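Fatty acid synthase 1, isoform A (Drosophila melanogaster, PDB 6FN6) forms the dehydratase, enoylreductase and ketoreductase region of an insect fatty acid synthase, which probably builds long-chain saturated fatty acids from acetyl-CoA and malonyl-CoA with NADPH. Local coordinates at residues E642-D647 with W674-K679; V653-P658 with C666-R671; K679-E684 with A901-L906; A685-C690 with K891-V896. All coordinates share one frame; numbering follows the deposited sequence.

Interaction 1 (E642-D647 with W674-K679); sequences EFAGRD and WQIPEK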
loop_
_atom_site.group_PDB
_atom_site.type_symbol
_atom_site.label_atom_id
_atom_site.label_comp_id
_atom_site.label_asym_id
_atom_site.label_seq_id
_atom_site.Cartn_x
_atom_site.Cartn_y
_atom_site.Cartn_z
ATOM N N GLU A 642 8.978 -31.323 -5.588
ATOM C CA GLU A 642 8.549 -32.071 -6.765
ATOM C C GLU A 642 9.576 -33.134 -7.128
ATOM O O GLU A 642 10.693 -33.126 -6.613
ATOM C CB GLU A 642 8.333 -31.125 -7.948
ATOM C CG GLU A 642 9.597 -30.394 -8.380
ATOM C CD GLU A 642 9.341 -29.338 -9.438
ATOM O OE1 GLU A 642 8.477 -29.558 -10.313
ATOM O OE2 GLU A 642 10.010 -28.285 -9.396
ATOM N N PHE A 643 9.198 -34.041 -8.024
ATOM C CA PHE A 643 10.109 -35.090 -8.464
ATOM C C PHE A 643 9.610 -35.796 -9.720
ATOM O O PHE A 643 8.419 -35.780 -10.031
ATOM C CB PHE A 643 10.309 -36.127 -7.355
ATOM C CG PHE A 643 9.094 -36.976 -7.092
ATOM C CD1 PHE A 643 8.875 -38.137 -7.815
ATOM C CD2 PHE A 643 8.173 -36.616 -6.123
ATOM C CE1 PHE A 643 7.761 -38.919 -7.579
ATOM C CE2 PHE A 643 7.058 -37.397 -5.883
ATOM C CZ PHE A 643 6.853 -38.549 -6.613
ATOM N N ALA A 644 10.541 -36.425 -10.425
ATOM C CA ALA A 644 10.213 -37.372 -11.480
ATOM C C ALA A 644 10.742 -38.738 -11.063
ATOM O O ALA A 644 11.873 -38.855 -10.590
ATOM C CB ALA A 644 10.809 -36.940 -12.805
ATOM N N GLY A 645 9.923 -39.769 -11.233
ATOM C CA GLY A 645 10.298 -41.100 -10.800
ATOM C C GLY A 645 9.384 -42.191 -11.317
ATOM O O GLY A 645 8.783 -42.060 -12.384
ATOM N N ARG A 646 9.279 -43.272 -10.552
ATOM C CA ARG A 646 8.470 -44.419 -10.946
ATOM C C ARG A 646 7.338 -44.700 -9.965
ATOM O O ARG A 646 7.471 -44.493 -8.758
ATOM C CB ARG A 646 9.348 -45.660 -11.098
ATOM C CG ARG A 646 10.293 -45.580 -12.282
ATOM C CD ARG A 646 11.014 -46.893 -12.522
ATOM N NE ARG A 646 11.952 -46.793 -13.636
ATOM C CZ ARG A 646 11.606 -46.876 -14.918
ATOM N NH1 ARG A 646 12.532 -46.773 -15.861
ATOM N NH2 ARG A 646 10.338 -47.060 -15.265
ATOM N N ASP A 647 6.224 -45.178 -10.509
ATOM C CA ASP A 647 5.041 -45.497 -9.723
ATOM C C ASP A 647 5.258 -46.802 -8.960
ATOM O O ASP A 647 6.251 -47.495 -9.177
ATOM C CB ASP A 647 3.823 -45.605 -10.647
ATOM C CG ASP A 647 2.519 -45.745 -9.892
ATOM O OD1 ASP A 647 1.976 -44.714 -9.445
ATOM O OD2 ASP A 647 2.035 -46.889 -9.747
ATOM N N TRP A 674 1.282 -36.423 -12.971
ATOM C CA TRP A 674 1.164 -36.555 -14.415
ATOM C C TRP A 674 1.994 -37.759 -14.847
ATOM O O TRP A 674 3.070 -37.998 -14.301
ATOM C CB TRP A 674 1.659 -35.297 -15.131
ATOM C CG TRP A 674 1.040 -34.021 -14.661
ATOM C CD1 TRP A 674 0.002 -33.348 -15.238
ATOM C CD2 TRP A 674 1.435 -33.247 -13.521
ATOM N NE1 TRP A 674 -0.277 -32.207 -14.525
ATOM C CE2 TRP A 674 0.590 -32.121 -13.467
ATOM C CE3 TRP A 674 2.422 -33.398 -12.543
ATOM C CZ2 TRP A 674 0.699 -31.154 -12.471
ATOM C CZ3 TRP A 674 2.529 -32.436 -11.555
ATOM C CH2 TRP A 674 1.673 -31.329 -11.526
ATOM N N GLN A 675 1.503 -38.523 -15.816
ATOM C CA GLN A 675 2.301 -39.605 -16.379
ATOM C C GLN A 675 3.228 -39.031 -17.440
ATOM O O GLN A 675 2.778 -38.386 -18.386
ATOM C CB GLN A 675 1.419 -40.707 -16.969
ATOM C CG GLN A 675 0.703 -41.546 -15.921
ATOM C CD GLN A 675 0.419 -42.962 -16.393
ATOM O OE1 GLN A 675 1.093 -43.480 -17.284
ATOM N NE2 GLN A 675 -0.575 -43.600 -15.786
ATOM N N ILE A 676 4.525 -39.263 -17.269
ATOM C CA ILE A 676 5.522 -38.683 -18.157
ATOM C C ILE A 676 5.234 -39.125 -19.592
ATOM O O ILE A 676 4.994 -40.307 -19.841
ATOM C CB ILE A 676 6.951 -39.077 -17.734
ATOM C CG1 ILE A 676 7.206 -38.688 -16.274
ATOM C CG2 ILE A 676 7.977 -38.404 -18.647
ATOM C CD1 ILE A 676 8.541 -39.164 -15.723
ATOM N N PRO A 677 5.243 -38.173 -20.541
ATOM C CA PRO A 677 5.067 -38.521 -21.953
ATOM C C PRO A 677 6.330 -39.118 -22.565
ATOM O O PRO A 677 7.390 -39.087 -21.938
ATOM C CB PRO A 677 4.729 -37.180 -22.603
ATOM C CG PRO A 677 5.427 -36.183 -21.766
ATOM C CD PRO A 677 5.386 -36.717 -20.358
ATOM N N GLU A 678 6.210 -39.664 -23.770
ATOM C CA GLU A 678 7.362 -40.193 -24.490
ATOM C C GLU A 678 8.195 -39.018 -25.000
ATOM O O GLU A 678 7.691 -37.902 -25.110
ATOM C CB GLU A 678 6.918 -41.091 -25.646
ATOM C CG GLU A 678 8.027 -41.964 -26.218
ATOM C CD GLU A 678 7.567 -42.789 -27.405
ATOM O OE1 GLU A 678 8.379 -43.578 -27.934
ATOM O OE2 GLU A 678 6.396 -42.643 -27.813
ATOM N N LYS A 679 9.469 -39.272 -25.286
ATOM C CA LYS A 679 10.400 -38.234 -25.733
ATOM C C LYS A 679 10.656 -37.202 -24.636
ATOM O O LYS A 679 11.157 -36.109 -24.904
ATOM C CB LYS A 679 9.883 -37.530 -26.997
ATOM C CG LYS A 679 9.797 -38.412 -28.234
ATOM C CD LYS A 679 11.187 -38.799 -28.727
ATOM C CE LYS A 679 11.130 -39.762 -29.902
ATOM N NZ LYS A 679 10.525 -41.072 -29.540
#

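Interaction 2 (V653-P658 with C666-R671); sequences VMAMVP and CVASKR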
loop_
_atom_site.group_PDB
_atom_site.type_symbol
_atom_site.label_atom_id
_atom_site.label_comp_id
_atom_site.label_asym_id
_atom_site.label_seq_id
_atom_site.Cartn_x
_atom_site.Cartn_y
_atom_site.Cartn_z
ATOM N N VAL A 653 6.444 -41.415 -14.000
ATOM C CA VAL A 653 5.570 -40.401 -13.425
ATOM C C VAL A 653 6.356 -39.176 -12.970
ATOM O O VAL A 653 7.517 -39.274 -12.572
ATOM C CB VAL A 653 4.762 -40.985 -12.244
ATOM C CG1 VAL A 653 3.828 -39.936 -11.643
ATOM C CG2 VAL A 653 3.979 -42.210 -12.679
ATOM N N MET A 654 5.703 -38.020 -13.047
ATOM C CA MET A 654 6.213 -36.783 -12.470
ATOM C C MET A 654 5.149 -36.245 -11.524
ATOM O O MET A 654 3.957 -36.367 -11.805
ATOM C CB MET A 654 6.544 -35.759 -13.555
ATOM C CG MET A 654 5.546 -35.739 -14.693
ATOM S SD MET A 654 5.841 -34.421 -15.881
ATOM C CE MET A 654 4.941 -33.080 -15.120
ATOM N N ALA A 655 5.569 -35.673 -10.399
ATOM C CA ALA A 655 4.615 -35.273 -9.371
ATOM C C ALA A 655 4.975 -33.958 -8.692
ATOM O O ALA A 655 6.078 -33.434 -8.848
ATOM C CB ALA A 655 4.504 -36.369 -8.327
ATOM N N MET A 656 4.019 -33.449 -7.920
ATOM C CA MET A 656 4.198 -32.240 -7.132
ATOM C C MET A 656 3.685 -32.502 -5.721
ATOM O O MET A 656 2.594 -33.044 -5.542
ATOM C CB MET A 656 3.461 -31.061 -7.768
ATOM C CG MET A 656 3.611 -29.751 -7.011
ATOM S SD MET A 656 2.816 -28.363 -7.835
ATOM C CE MET A 656 1.114 -28.924 -7.904
ATOM N N VAL A 657 4.483 -32.131 -4.725
ATOM C CA VAL A 657 4.149 -32.398 -3.331
ATOM C C VAL A 657 4.500 -31.200 -2.456
ATOM O O VAL A 657 5.299 -30.352 -2.853
ATOM C CB VAL A 657 4.866 -33.659 -2.830
ATOM C CG1 VAL A 657 4.219 -34.906 -3.413
ATOM C CG2 VAL A 657 6.344 -33.603 -3.197
ATOM N N PRO A 658 3.906 -31.125 -1.254
ATOM C CA PRO A 658 4.233 -30.031 -0.333
ATOM C C PRO A 658 5.646 -30.131 0.221
ATOM O O PRO A 658 6.276 -29.110 0.506
ATOM C CB PRO A 658 3.195 -30.185 0.783
ATOM C CG PRO A 658 2.771 -31.600 0.727
ATOM C CD PRO A 658 2.855 -32.004 -0.713
ATOM N N CYS A 666 9.051 -41.193 -2.131
ATOM C CA CYS A 666 8.111 -40.151 -1.737
ATOM C C CYS A 666 6.672 -40.613 -1.928
ATOM O O CYS A 666 6.361 -41.326 -2.883
ATOM C CB CYS A 666 8.361 -38.867 -2.533
ATOM S SG CYS A 666 7.349 -37.458 -2.000
ATOM N N VAL A 667 5.804 -40.221 -1.003
ATOM C CA VAL A 667 4.377 -40.487 -1.124
ATOM C C VAL A 667 3.702 -39.299 -1.803
ATOM O O VAL A 667 3.652 -38.205 -1.244
ATOM C CB VAL A 667 3.744 -40.774 0.250
ATOM C CG1 VAL A 667 2.250 -41.032 0.111
ATOM C CG2 VAL A 667 4.428 -41.956 0.914
ATOM N N ALA A 668 3.187 -39.523 -3.008
ATOM C CA ALA A 668 2.570 -38.457 -3.791
ATOM C C ALA A 668 1.057 -38.641 -3.903
ATOM O O ALA A 668 0.552 -39.762 -3.845
ATOM C CB ALA A 668 3.195 -38.397 -5.176
ATOM N N SER A 669 0.342 -37.529 -4.049
ATOM C CA SER A 669 -1.107 -37.548 -4.231
ATOM C C SER A 669 -1.476 -37.721 -5.706
ATOM O O SER A 669 -0.955 -37.008 -6.564
ATOM C CB SER A 669 -1.728 -36.262 -3.683
ATOM O OG SER A 669 -3.107 -36.187 -4.001
ATOM N N LYS A 670 -2.372 -38.662 -5.998
ATOM C CA LYS A 670 -2.727 -38.968 -7.383
ATOM C C LYS A 670 -3.293 -37.746 -8.089
ATOM O O LYS A 670 -3.077 -37.557 -9.286
ATOM C CB LYS A 670 -3.749 -40.103 -7.453
ATOM C CG LYS A 670 -3.313 -41.400 -6.790
ATOM C CD LYS A 670 -4.411 -42.452 -6.886
ATOM C CE LYS A 670 -4.088 -43.691 -6.063
ATOM N NZ LYS A 670 -2.966 -44.483 -6.641
ATOM N N ARG A 671 -4.015 -36.912 -7.348
ATOM C CA ARG A 671 -4.594 -35.709 -7.927
ATOM C C ARG A 671 -3.497 -34.842 -8.523
ATOM O O ARG A 671 -3.682 -34.232 -9.576
ATOM C CB ARG A 671 -5.385 -34.922 -6.882
ATOM C CG ARG A 671 -6.573 -35.676 -6.306
ATOM C CD ARG A 671 -7.392 -34.780 -5.394
ATOM N NE ARG A 671 -6.650 -34.385 -4.199
ATOM C CZ ARG A 671 -6.734 -34.995 -3.019
ATOM N NH1 ARG A 671 -7.530 -36.047 -2.853
ATOM N NH2 ARG A 671 -6.017 -34.551 -1.997
#

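Interaction 3 (K679-E684 with A901-L906); sequences KWTMEE and AGKKAL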
loop_
_atom_site.group_PDB
_atom_site.type_symbol
_atom_site.label_atom_id
_atom_site.label_comp_id
_atom_site.label_asym_id
_atom_site.label_seq_id
_atom_site.Cartn_x
_atom_site.Cartn_y
_atom_site.Cartn_z
ATOM N N LYS A 679 9.469 -39.272 -25.286
ATOM C CA LYS A 679 10.400 -38.234 -25.733
ATOM C C LYS A 679 10.656 -37.202 -24.636
ATOM O O LYS A 679 11.157 -36.109 -24.904
ATOM C CB LYS A 679 9.883 -37.530 -26.997
ATOM C CG LYS A 679 9.797 -38.412 -28.234
ATOM C CD LYS A 679 11.187 -38.799 -28.727
ATOM C CE LYS A 679 11.130 -39.762 -29.902
ATOM N NZ LYS A 679 10.525 -41.072 -29.540
ATOM N N TRP A 680 10.306 -37.555 -23.403
ATOM C CA TRP A 680 10.713 -36.786 -22.235
ATOM C C TRP A 680 11.565 -37.664 -21.332
ATOM O O TRP A 680 11.140 -38.748 -20.933
ATOM C CB TRP A 680 9.506 -36.267 -21.446
ATOM C CG TRP A 680 8.918 -34.983 -21.951
ATOM C CD1 TRP A 680 9.112 -34.410 -23.173
ATOM C CD2 TRP A 680 8.042 -34.106 -21.232
ATOM N NE1 TRP A 680 8.407 -33.234 -23.262
ATOM C CE2 TRP A 680 7.741 -33.025 -22.083
ATOM C CE3 TRP A 680 7.481 -34.131 -19.951
ATOM C CZ2 TRP A 680 6.902 -31.980 -21.697
ATOM C CZ3 TRP A 680 6.647 -33.093 -19.569
ATOM C CH2 TRP A 680 6.367 -32.032 -20.439
ATOM N N THR A 681 12.771 -37.202 -21.021
ATOM C CA THR A 681 13.609 -37.887 -20.050
ATOM C C THR A 681 13.052 -37.543 -18.676
ATOM O O THR A 681 12.426 -36.494 -18.507
ATOM C CB THR A 681 15.092 -37.474 -20.151
ATOM O OG1 THR A 681 15.244 -36.108 -19.750
ATOM C CG2 THR A 681 15.601 -37.638 -21.577
ATOM N N MET A 682 13.246 -38.425 -17.702
ATOM C CA MET A 682 12.854 -38.116 -16.333
ATOM C C MET A 682 13.504 -36.804 -15.910
ATOM O O MET A 682 12.891 -35.990 -15.224
ATOM C CB MET A 682 13.260 -39.238 -15.377
ATOM C CG MET A 682 12.336 -40.440 -15.396
ATOM S SD MET A 682 12.858 -41.697 -14.215
ATOM C CE MET A 682 11.530 -42.882 -14.377
ATOM N N GLU A 683 14.746 -36.610 -16.342
ATOM C CA GLU A 683 15.475 -35.372 -16.097
ATOM C C GLU A 683 14.653 -34.174 -16.565
ATOM O O GLU A 683 14.496 -33.190 -15.842
ATOM C CB GLU A 683 16.834 -35.415 -16.804
ATOM C CG GLU A 683 17.592 -34.098 -16.830
ATOM C CD GLU A 683 18.924 -34.215 -17.546
ATOM O OE1 GLU A 683 19.325 -33.251 -18.234
ATOM O OE2 GLU A 683 19.573 -35.275 -17.421
ATOM N N GLU A 684 14.139 -34.263 -17.785
ATOM C CA GLU A 684 13.331 -33.198 -18.359
ATOM C C GLU A 684 12.013 -33.026 -17.608
ATOM O O GLU A 684 11.649 -31.916 -17.219
ATOM C CB GLU A 684 13.048 -33.495 -19.833
ATOM C CG GLU A 684 14.230 -33.260 -20.756
ATOM C CD GLU A 684 13.967 -33.747 -22.168
ATOM O OE1 GLU A 684 12.785 -33.814 -22.568
ATOM O OE2 GLU A 684 14.942 -34.067 -22.877
ATOM N N ALA A 901 17.228 -47.532 -19.350
ATOM C CA ALA A 901 17.285 -47.254 -20.778
ATOM C C ALA A 901 15.986 -47.647 -21.476
ATOM O O ALA A 901 15.309 -48.593 -21.068
ATOM C CB ALA A 901 18.460 -47.984 -21.407
ATOM N N GLY A 902 15.650 -46.906 -22.530
ATOM C CA GLY A 902 14.424 -47.121 -23.277
ATOM C C GLY A 902 13.293 -46.182 -22.897
ATOM O O GLY A 902 12.326 -46.039 -23.645
ATOM N N LYS A 903 13.426 -45.538 -21.739
ATOM C CA LYS A 903 12.386 -44.670 -21.179
ATOM C C LYS A 903 10.998 -45.307 -21.277
ATOM O O LYS A 903 10.065 -44.722 -21.826
ATOM C CB LYS A 903 12.397 -43.285 -21.850
ATOM C CG LYS A 903 12.139 -43.251 -23.352
ATOM C CD LYS A 903 12.193 -41.826 -23.886
ATOM C CE LYS A 903 13.618 -41.291 -23.900
ATOM N NZ LYS A 903 13.702 -39.919 -24.464
ATOM N N LYS A 904 10.882 -46.515 -20.736
ATOM C CA LYS A 904 9.621 -47.246 -20.695
ATOM C C LYS A 904 9.312 -47.609 -19.246
ATOM O O LYS A 904 10.132 -47.376 -18.358
ATOM C CB LYS A 904 9.666 -48.498 -21.576
ATOM C CG LYS A 904 9.989 -48.214 -23.037
ATOM C CD LYS A 904 10.494 -49.449 -23.768
ATOM C CE LYS A 904 9.414 -50.517 -23.878
ATOM N NZ LYS A 904 9.923 -51.766 -24.507
ATOM N N ALA A 905 8.136 -48.180 -19.008
ATOM C CA ALA A 905 7.756 -48.589 -17.662
ATOM C C ALA A 905 8.497 -49.855 -17.254
ATOM O O ALA A 905 8.651 -50.784 -18.047
ATOM C CB ALA A 905 6.254 -48.804 -17.580
ATOM N N LEU A 906 8.960 -49.882 -16.008
ATOM C CA LEU A 906 9.840 -50.944 -15.541
ATOM C C LEU A 906 10.004 -50.906 -14.023
ATOM O O LEU A 906 10.156 -49.837 -13.438
ATOM C CB LEU A 906 11.201 -50.803 -16.226
ATOM C CG LEU A 906 12.349 -51.713 -15.801
ATOM C CD1 LEU A 906 12.012 -53.163 -16.072
ATOM C CD2 LEU A 906 13.616 -51.312 -16.531
#

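Interaction 4 (A685-C690 with K891-V896); sequences ASTVPC and KVVIKV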
loop_
_atom_site.group_PDB
_atom_site.type_symbol
_atom_site.label_atom_id
_atom_site.label_comp_id
_atom_site.label_asym_id
_atom_site.label_seq_id
_atom_site.Cartn_x
_atom_site.Cartn_y
_atom_site.Cartn_z
ATOM N N ALA A 685 11.307 -34.133 -17.402
ATOM C CA ALA A 685 9.978 -34.099 -16.804
ATOM C C ALA A 685 9.989 -33.462 -15.415
ATOM O O ALA A 685 9.065 -32.731 -15.052
ATOM C CB ALA A 685 9.403 -35.505 -16.733
ATOM N N SER A 686 11.042 -33.730 -14.650
ATOM C CA SER A 686 11.149 -33.245 -13.277
ATOM C C SER A 686 11.024 -31.726 -13.176
ATOM O O SER A 686 10.693 -31.195 -12.115
ATOM C CB SER A 686 12.481 -33.692 -12.664
ATOM O OG SER A 686 13.580 -33.211 -13.418
ATOM N N THR A 687 11.295 -31.030 -14.276
ATOM C CA THR A 687 11.307 -29.569 -14.278
ATOM C C THR A 687 9.910 -28.952 -14.387
ATOM O O THR A 687 9.739 -27.759 -14.144
ATOM C CB THR A 687 12.155 -29.021 -15.441
ATOM O OG1 THR A 687 11.508 -29.318 -16.684
ATOM C CG2 THR A 687 13.540 -29.642 -15.441
ATOM N N VAL A 688 8.917 -29.760 -14.741
ATOM C CA VAL A 688 7.612 -29.234 -15.145
ATOM C C VAL A 688 6.642 -28.927 -13.993
ATOM O O VAL A 688 6.094 -27.829 -13.939
ATOM C CB VAL A 688 6.947 -30.207 -16.145
ATOM C CG1 VAL A 688 5.512 -29.789 -16.451
ATOM C CG2 VAL A 688 7.755 -30.281 -17.421
ATOM N N PRO A 689 6.413 -29.892 -13.084
ATOM C CA PRO A 689 5.316 -29.802 -12.109
ATOM C C PRO A 689 5.126 -28.446 -11.422
ATOM O O PRO A 689 4.045 -27.869 -11.518
ATOM C CB PRO A 689 5.695 -30.857 -11.071
ATOM C CG PRO A 689 6.460 -31.855 -11.821
ATOM C CD PRO A 689 7.222 -31.103 -12.873
ATOM N N CYS A 690 6.145 -27.958 -10.725
ATOM C CA CYS A 690 5.984 -26.778 -9.883
ATOM C C CYS A 690 5.850 -25.482 -10.671
ATOM O O CYS A 690 4.884 -24.741 -10.488
ATOM C CB CYS A 690 7.156 -26.659 -8.911
ATOM S SG CYS A 690 7.013 -27.763 -7.499
ATOM N N LYS A 891 16.077 -25.190 -14.376
ATOM C CA LYS A 891 15.862 -25.925 -13.136
ATOM C C LYS A 891 17.118 -26.658 -12.669
ATOM O O LYS A 891 17.826 -27.273 -13.467
ATOM C CB LYS A 891 14.719 -26.925 -13.310
ATOM C CG LYS A 891 14.094 -27.394 -12.005
ATOM C CD LYS A 891 13.507 -26.227 -11.225
ATOM C CE LYS A 891 12.140 -26.554 -10.651
ATOM N NZ LYS A 891 11.497 -25.351 -10.050
ATOM N N VAL A 892 17.378 -26.589 -11.365
ATOM C CA VAL A 892 18.471 -27.328 -10.745
ATOM C C VAL A 892 17.936 -28.665 -10.250
ATOM O O VAL A 892 17.016 -28.701 -9.434
ATOM C CB VAL A 892 19.098 -26.519 -9.588
ATOM C CG1 VAL A 892 20.264 -27.274 -8.957
ATOM C CG2 VAL A 892 19.550 -25.149 -10.079
ATOM N N VAL A 893 18.519 -29.761 -10.731
ATOM C CA VAL A 893 17.994 -31.093 -10.433
ATOM C C VAL A 893 19.048 -32.013 -9.813
ATOM O O VAL A 893 20.207 -32.022 -10.227
ATOM C CB VAL A 893 17.406 -31.746 -11.699
ATOM C CG1 VAL A 893 16.629 -33.007 -11.333
ATOM C CG2 VAL A 893 16.520 -30.759 -12.452
ATOM N N ILE A 894 18.627 -32.794 -8.822
ATOM C CA ILE A 894 19.498 -33.795 -8.207
ATOM C C ILE A 894 19.169 -35.177 -8.751
ATOM O O ILE A 894 18.027 -35.633 -8.677
ATOM C CB ILE A 894 19.391 -33.769 -6.674
ATOM C CG1 ILE A 894 20.040 -32.499 -6.130
ATOM C CG2 ILE A 894 20.068 -35.001 -6.067
ATOM C CD1 ILE A 894 19.807 -32.266 -4.657
ATOM N N LYS A 895 20.190 -35.839 -9.286
ATOM C CA LYS A 895 20.044 -37.171 -9.860
ATOM C C LYS A 895 20.179 -38.237 -8.778
ATOM O O LYS A 895 21.281 -38.692 -8.475
ATOM C CB LYS A 895 21.094 -37.383 -10.955
ATOM C CG LYS A 895 21.095 -38.762 -11.602
ATOM C CD LYS A 895 22.490 -39.127 -12.091
ATOM C CE LYS A 895 22.953 -38.212 -13.214
ATOM N NZ LYS A 895 24.339 -38.526 -13.652
ATOM N N VAL A 896 19.050 -38.628 -8.197
ATOM C CA VAL A 896 19.045 -39.652 -7.163
ATOM C C VAL A 896 19.314 -41.015 -7.796
ATOM O O VAL A 896 20.102 -41.808 -7.278
ATOM C CB VAL A 896 17.715 -39.652 -6.388
ATOM C CG1 VAL A 896 17.765 -40.653 -5.246
ATOM C CG2 VAL A 896 17.398 -38.253 -5.864
#

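Interaction 1 (E642-D647 with W674-K679)
The end methyl of Ile-676 meets the methyl of Ala-644, with CD1 4.3 Å from CB. The same CD1 also lies near the backbone of the next residue, 4.4 Å from the carbonyl O of Gly-645. No hydrogen bond joins the two segments, and the contact is apolar and small, burying 71 Å² in all. The CA atoms of Ala-644 and Ile-676 stand 8.3 Å apart. The CG1 of Ile-676 lies opposite the carbonyl carbon, beside the backbone N (chi1 -55°). The branch is then extended (chi2 174°), which carries CD1 well away from its own backbone and towards the strand.

The spacing follows from what lies between. Strand 652-656 pairs with strand 642-646 on one edge and with strand 673-675 on the other. Gly-645 is bonded through its backbone to Val-653, while Ile-676 also rests on Arg-652 and Met-654. Met-682 and Ala-685 of the short helix 682-685 pack against Ile-676 as well, and Ala-644 touches Ser-686. The contact is therefore buried among strands and a helix.

Two polar anchors fix strand 642-646 further out. Glu-642 accepts from Cys-690 N and Asn-612 ND2, and Arg-646 makes a salt bridge with Glu-900. The strands that carry the contact are next-but-one in the sheet, both antiparallel to strand 652-656 between them, with Ile-676 just past the end of its strand. They belong to the GroES-like substrate-binding half of the enoylreductase, a member of the medium-chain dehydrogenase/reductase family.

Interaction 2 (V653-P658 with C666-R671)
Cys-666 begins the contact by meeting Val-657. Its SG stands on the far side of CB from the backbone N (chi1 -174°) and comes to 4.2 Å from the CG2 methyl of Val-657. The cysteine is buried, and Phe-643 lies against it too.

Val-667 takes part through its backbone. Its side chain turns away, while its carbonyl O lies 4.0 Å from the other methyl of Val-657, CG1. The two branches of the valine are thus divided between neighbours: CG2 serves the cysteine, and CG1 serves the chain that follows.

Ala-668 is the next stop. Val-657 CG1 is 3.9 Å from Ala-668 CA and 4.0 Å from Ala-668 CB. That CB has a second partner, the CB of Ala-655, also at 4.0 Å.

No hydrogen bond crosses between the segments. Strand 665-669 pairs with strand 601-611, and strand 652-656 pairs with strands 642-646 and 673-675. Strand 652-656, with Val-657 just beyond it, faces strand 665-669 across the inside of the curled sheet of the GroES-like part of the enoylreductase, and small apolar groups fill the distance between them. Phe-643 and Met-673 both lie against Ala-655 and Ala-668.

Beyond the alanine, Ser-669 leaves the contact. Its OG lies 3.7 Å above the plane of the Arg-671 guanidinium, near the rim of that face. The NE of Arg-671 is hydrogen-bonded to Gln-847 OE1.

Interaction 3 (K679-E684 with A901-L906)
Lys-903 lays its side chain across the turn that leads into helix 682-685. The close part of the contact is at the end of this lysine. Its NZ comes to 3.9 Å from Lys-679 CA and to 4.1 Å from the CG2 methyl of Thr-681, and its CD lies 4.0 Å from Lys-679 N. The lysine leaves its backbone with CG between N and the carbonyl carbon (chi1 61°), and a bend at chi3 (72°) turns the amine over the opposing chain. Arg-652 also lies against Lys-903.

Beyond these touches the contact is loose. It has no hydrogen bond or salt bridge between the segments and lies at the protein surface. The NZ atoms of Lys-679 and Lys-903 are 6.1 Å apart, and these like charges probably disfavour a closer approach. Glu-684 OE2 is at a similar distance, 6.2 Å from Lys-903 NZ, and may offset this in part. Lys-679 is exposed and poorly ordered.

The other branch of Thr-681 caps the helix. Its OG1 accepts from Glu-684 N at 2.9 Å, with an angle of 153° at the hydrogen. An alanine here would lack both branches and would probably leave Glu-684 N without its cap and Lys-903 without the methyl beside its amine. Met-682 N, in the first turn, is taken up by Glu-899 OE1. The pattern is that of an N-cap threonine starting a helix, here the short helix after strand 673-675, with the loop after strand 891-895 passing over it.

Interaction 4 (A685-C690 with K891-V896)
Thr-687 and Lys-891 lie alongside each other and run in opposite directions. The methyl CG2 of Thr-687 touches Lys-891 CB at 3.6 Å and CG at 4.1 Å. The threonine torsion (chi1 68°) sets that methyl opposite the carbonyl carbon and places OG1 between the backbone N and the carbonyl carbon. OG1 is hydrogen-bonded to Glu-684 O and Leu-866 N, so one branch packs on the lysine chain while the other serves polar partners.

Lys-891 meets the threonine with its first carbons. Its CG is anti to N (chi1 -160°), and the chain then bends at chi2 (60°). Its NZ has a long, weak ion pair with Glu-642 OE2.

Residues 685-688 form a type I turn, with Val-688 N bonded to Ala-685 O at 3.0 Å. This turn links helix 682-685 to helix 689-702. Strand 891-895 lies between strands 601-611 and 868-872 in the curled sheet of the GroES-like part of the enoylreductase. The contact therefore seats the link between two helices on that sheet.

Ser-686 and Val-893 make the other half. Ser-686 OG sits near both valine methyls, 3.7 Å from CG1 and 3.9 Å from CG2. Its main hydrogen-bonding partner is Glu-683 O, with a weak bond to Met-682 O. Val-893 has CG1 anti to N and CG2 anti to the carbonyl carbon, which turns both methyls to the serine. Its CG2 is also 4.4 Å from Thr-687 CG2.

How the interactions relate
Interaction 1 opens at strand 642-646 and closes at residues 674-679. Interaction 2 is nested inside that loop, joining 653-658 to 666-671, and both draw on neighbouring strands of one sheet, 642-646, 652-656 and 673-675. Interaction 3 opens at Lys-679, where interaction 1 ends, so the two follow in series. It closes at 901-906, more than 200 residues on. Interaction 4 is nested inside this long loop. Both long loops enclose the six-stranded parallel sheet of residues 710-833, the Rossmann-type part. The chain leaves the GroES-like part, builds that unit and returns, and interactions 3 and 4 tie the two passages together. Arg-646 NH2 and Lys-904 O link interactions 1 and 3.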